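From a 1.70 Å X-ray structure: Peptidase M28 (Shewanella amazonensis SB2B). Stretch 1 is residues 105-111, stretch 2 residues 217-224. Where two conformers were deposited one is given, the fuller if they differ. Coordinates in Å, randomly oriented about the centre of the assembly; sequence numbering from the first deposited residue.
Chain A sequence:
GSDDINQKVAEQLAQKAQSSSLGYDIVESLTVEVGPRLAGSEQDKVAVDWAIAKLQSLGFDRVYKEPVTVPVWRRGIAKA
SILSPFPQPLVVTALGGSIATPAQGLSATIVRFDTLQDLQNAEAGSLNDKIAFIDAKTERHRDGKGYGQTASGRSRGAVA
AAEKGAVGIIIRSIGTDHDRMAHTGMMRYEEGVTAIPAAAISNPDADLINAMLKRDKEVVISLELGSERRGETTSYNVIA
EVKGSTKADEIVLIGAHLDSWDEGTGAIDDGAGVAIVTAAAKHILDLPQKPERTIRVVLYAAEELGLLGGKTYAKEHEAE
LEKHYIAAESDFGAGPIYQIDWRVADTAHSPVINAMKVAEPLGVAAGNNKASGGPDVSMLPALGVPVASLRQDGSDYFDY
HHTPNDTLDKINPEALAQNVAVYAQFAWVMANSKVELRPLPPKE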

# COMPACT_ATOMS: atom_id res chain seq x y z
N GLY A 105 21.20 14.60 -15.30
CA GLY A 105 20.49 13.37 -14.98
C GLY A 105 21.43 12.32 -14.41
O GLY A 105 22.67 12.47 -14.49
N LEU A 106 20.87 11.28 -13.81
CA LEU A 106 21.68 10.19 -13.24
C LEU A 106 21.22 8.78 -13.68
O LEU A 106 20.15 8.32 -13.29
N SER A 107 22.06 8.13 -14.47
CA SER A 107 21.84 6.74 -14.89
C SER A 107 23.15 6.01 -14.60
O SER A 107 24.21 6.51 -14.96
N ALA A 108 23.09 4.85 -13.96
CA ALA A 108 24.30 4.16 -13.53
C ALA A 108 24.01 2.72 -13.24
O ALA A 108 22.89 2.37 -12.86
N THR A 109 25.06 1.90 -13.35
CA THR A 109 25.03 0.51 -12.89
C THR A 109 25.03 0.47 -11.38
O THR A 109 25.71 1.28 -10.73
N ILE A 110 24.26 -0.43 -10.80
CA ILE A 110 24.23 -0.58 -9.35
C ILE A 110 25.15 -1.70 -8.87
O ILE A 110 25.56 -2.56 -9.65
N VAL A 111 25.51 -1.64 -7.59
CA VAL A 111 26.19 -2.72 -6.89
C VAL A 111 25.42 -2.98 -5.62
O VAL A 111 25.17 -2.06 -4.84
N LYS A 217 22.72 -10.83 -14.25
CA LYS A 217 22.69 -9.64 -15.06
C LYS A 217 23.10 -8.45 -14.18
O LYS A 217 22.78 -8.40 -13.00
N GLU A 218 23.83 -7.51 -14.77
CA GLU A 218 23.97 -6.18 -14.15
C GLU A 218 22.70 -5.35 -14.35
O GLU A 218 22.08 -5.39 -15.41
N VAL A 219 22.35 -4.58 -13.32
CA VAL A 219 21.18 -3.70 -13.34
C VAL A 219 21.66 -2.27 -13.39
O VAL A 219 22.59 -1.84 -12.64
N VAL A 220 21.06 -1.54 -14.32
CA VAL A 220 21.30 -0.13 -14.52
C VAL A 220 20.01 0.57 -14.22
O VAL A 220 18.95 0.14 -14.70
N ILE A 221 20.07 1.66 -13.47
CA ILE A 221 18.87 2.43 -13.13
C ILE A 221 19.03 3.88 -13.58
O ILE A 221 20.15 4.35 -13.81
N SER A 222 17.90 4.55 -13.73
CA SER A 222 17.79 6.00 -13.81
C SER A 222 17.22 6.51 -12.49
O SER A 222 16.29 5.90 -11.95
N LEU A 223 17.78 7.61 -11.95
CA LEU A 223 17.29 8.21 -10.71
C LEU A 223 17.25 9.73 -10.85
O LEU A 223 18.23 10.38 -11.25
N GLU A 224 16.09 10.28 -10.51
CA GLU A 224 15.86 11.71 -10.58
C GLU A 224 15.26 12.11 -9.26
O GLU A 224 14.24 11.54 -8.88

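The strand running through to Val-111 and strand 220-224 lie side by side, antiparallel, with 142° between their N-to-C directions, and their side chains alternate between the two faces of the sheet. The backbone sets the spacing. Ala-108 N donates to Ile-221 O at 3.0 Å and Ile-221 N returns a bond to Ala-108 O at 3.0 Å, while Leu-223 N reaches Leu-106 O at 2.8 Å and Ile-110 N reaches Val-219 O at 2.9 Å.

One face carries Leu-106, Ala-108, Ile-221 and Leu-223, and here shape matters most. Ala-108 contributes just a methyl, a low point opposite Ile-221, whose longer side chain (chi1 p, chi2 t) supplies the bulk. Ile-221 leans toward Ile-110, a residue with the same p, t rotamer: Ile-110 CG2 lies 3.9 Å from Ile-221 CG1. Ile-110 also presents its other branch to the neighbouring valine, with Ile-110 CG1 3.9 Å from Val-219 CB. Branched at CB, it can thus touch two residues at once, and Val-219, compact and in the t rotamer, fits beside it. Farther along, Leu-106 and Leu-223 share the t, p rotamer and meet at their tips, Leu-106 CD2 to Leu-223 CD2 at 4.3 Å. This is a looser touch, but a leucine's branch at CG suits it, carrying methyls well out from the backbone.

The face bearing Ser-107, Thr-109, Val-220 and Ser-222 is more polar. Thr-109 (m) sets its hydroxyl against the valine, Thr-109 OG1 lying 3.6 Å from Val-220 CG2; its methyl extends toward Glu-218, with Thr-109 CG2 4.3 Å from Glu-218 OE1. Here the strands come close, Thr-109 CA to Val-220 CA being 4.1 Å, so short side chains branched at CB already meet; Val-220 is in the t rotamer. The serines, Ser-107 (m, in the conformer given) and Ser-222 (t), are small, and their OG atoms stand 4.0 Å apart. Water 2 joins them, 2.9 Å from Ser-107 OG and 2.7 Å from Ser-222 OG, and gives a weak hydrogen bond to Leu-106 O at 2.9 Å.

Other waters extend the contact. Water 3 links Thr-109 OG1 and Glu-218 OE1, 2.7 Å from each, donating to the carboxylate. Where direct backbone pairing gives out, water 1 accepts from Leu-106 N and donates to Leu-223 O, both at 2.6 Å, while water 4 accepts from Val-219 N at 2.8 Å and donates to Ile-110 O at 2.9 Å.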

# COMPACT_ATOMS: atom_id res chain seq x y z
CB LEU A 106 21.66 10.26 -11.74
CG LEU A 106 22.53 9.31 -10.94
CD1 LEU A 106 24.00 9.41 -11.37
CD2 LEU A 106 22.36 9.60 -9.44
CB SER A 107 21.50 6.66 -16.37
OG SER A 107 20.31 7.37 -16.69
CB ALA A 108 24.87 4.81 -12.26
CB THR A 109 26.26 -0.23 -13.43
OG1 THR A 109 26.19 -0.17 -14.85
CG2 THR A 109 26.32 -1.68 -12.95
CB ILE A 110 22.78 -0.80 -8.80
CG1 ILE A 110 22.25 -2.17 -9.17
CG2 ILE A 110 21.81 0.31 -9.30
CD1 ILE A 110 21.01 -2.55 -8.44
CB VAL A 111 27.68 -2.40 -6.56
CG1 VAL A 111 28.35 -3.62 -5.85
CG2 VAL A 111 28.45 -2.01 -7.80
CB LYS A 217 21.29 -9.40 -15.62
CG LYS A 217 20.80 -10.46 -16.58
CD LYS A 217 21.71 -10.58 -17.80
CE LYS A 217 21.66 -11.98 -18.41
NZ LYS A 217 20.36 -12.23 -19.06
CB GLU A 218 25.18 -5.45 -14.73
CG GLU A 218 26.48 -6.15 -14.31
CD GLU A 218 27.72 -5.36 -14.61
OE1 GLU A 218 27.75 -4.66 -15.64
OE2 GLU A 218 28.66 -5.43 -13.80
CB VAL A 219 20.30 -3.93 -12.10
CG1 VAL A 219 19.12 -2.91 -12.01
CG2 VAL A 219 19.84 -5.40 -12.08
CB VAL A 220 21.70 0.13 -16.00
CG1 VAL A 220 21.88 1.65 -16.29
CG2 VAL A 220 22.93 -0.70 -16.37
CB ILE A 221 18.51 2.35 -11.62
CG1 ILE A 221 19.50 3.09 -10.73
CG2 ILE A 221 18.39 0.86 -11.20
CD1 ILE A 221 18.99 3.22 -9.28
CB SER A 222 16.85 6.40 -14.93
OG SER A 222 16.73 7.83 -14.99
CB LEU A 223 18.21 7.86 -9.54
CG LEU A 223 17.84 8.39 -8.15
CD1 LEU A 223 16.51 7.85 -7.59
CD2 LEU A 223 19.00 8.05 -7.18
CB GLU A 224 14.89 12.07 -11.70
CG GLU A 224 14.66 13.55 -11.81
CD GLU A 224 13.84 13.96 -13.00
OE1 GLU A 224 13.32 13.08 -13.73
OE2 GLU A 224 13.75 15.20 -13.20
O HOH W 1 18.47 12.07 -13.17
O HOH W 2 18.73 9.50 -15.49
O HOH W 3 26.37 -2.47 -16.31
O HOH W 4 24.30 -4.51 -11.31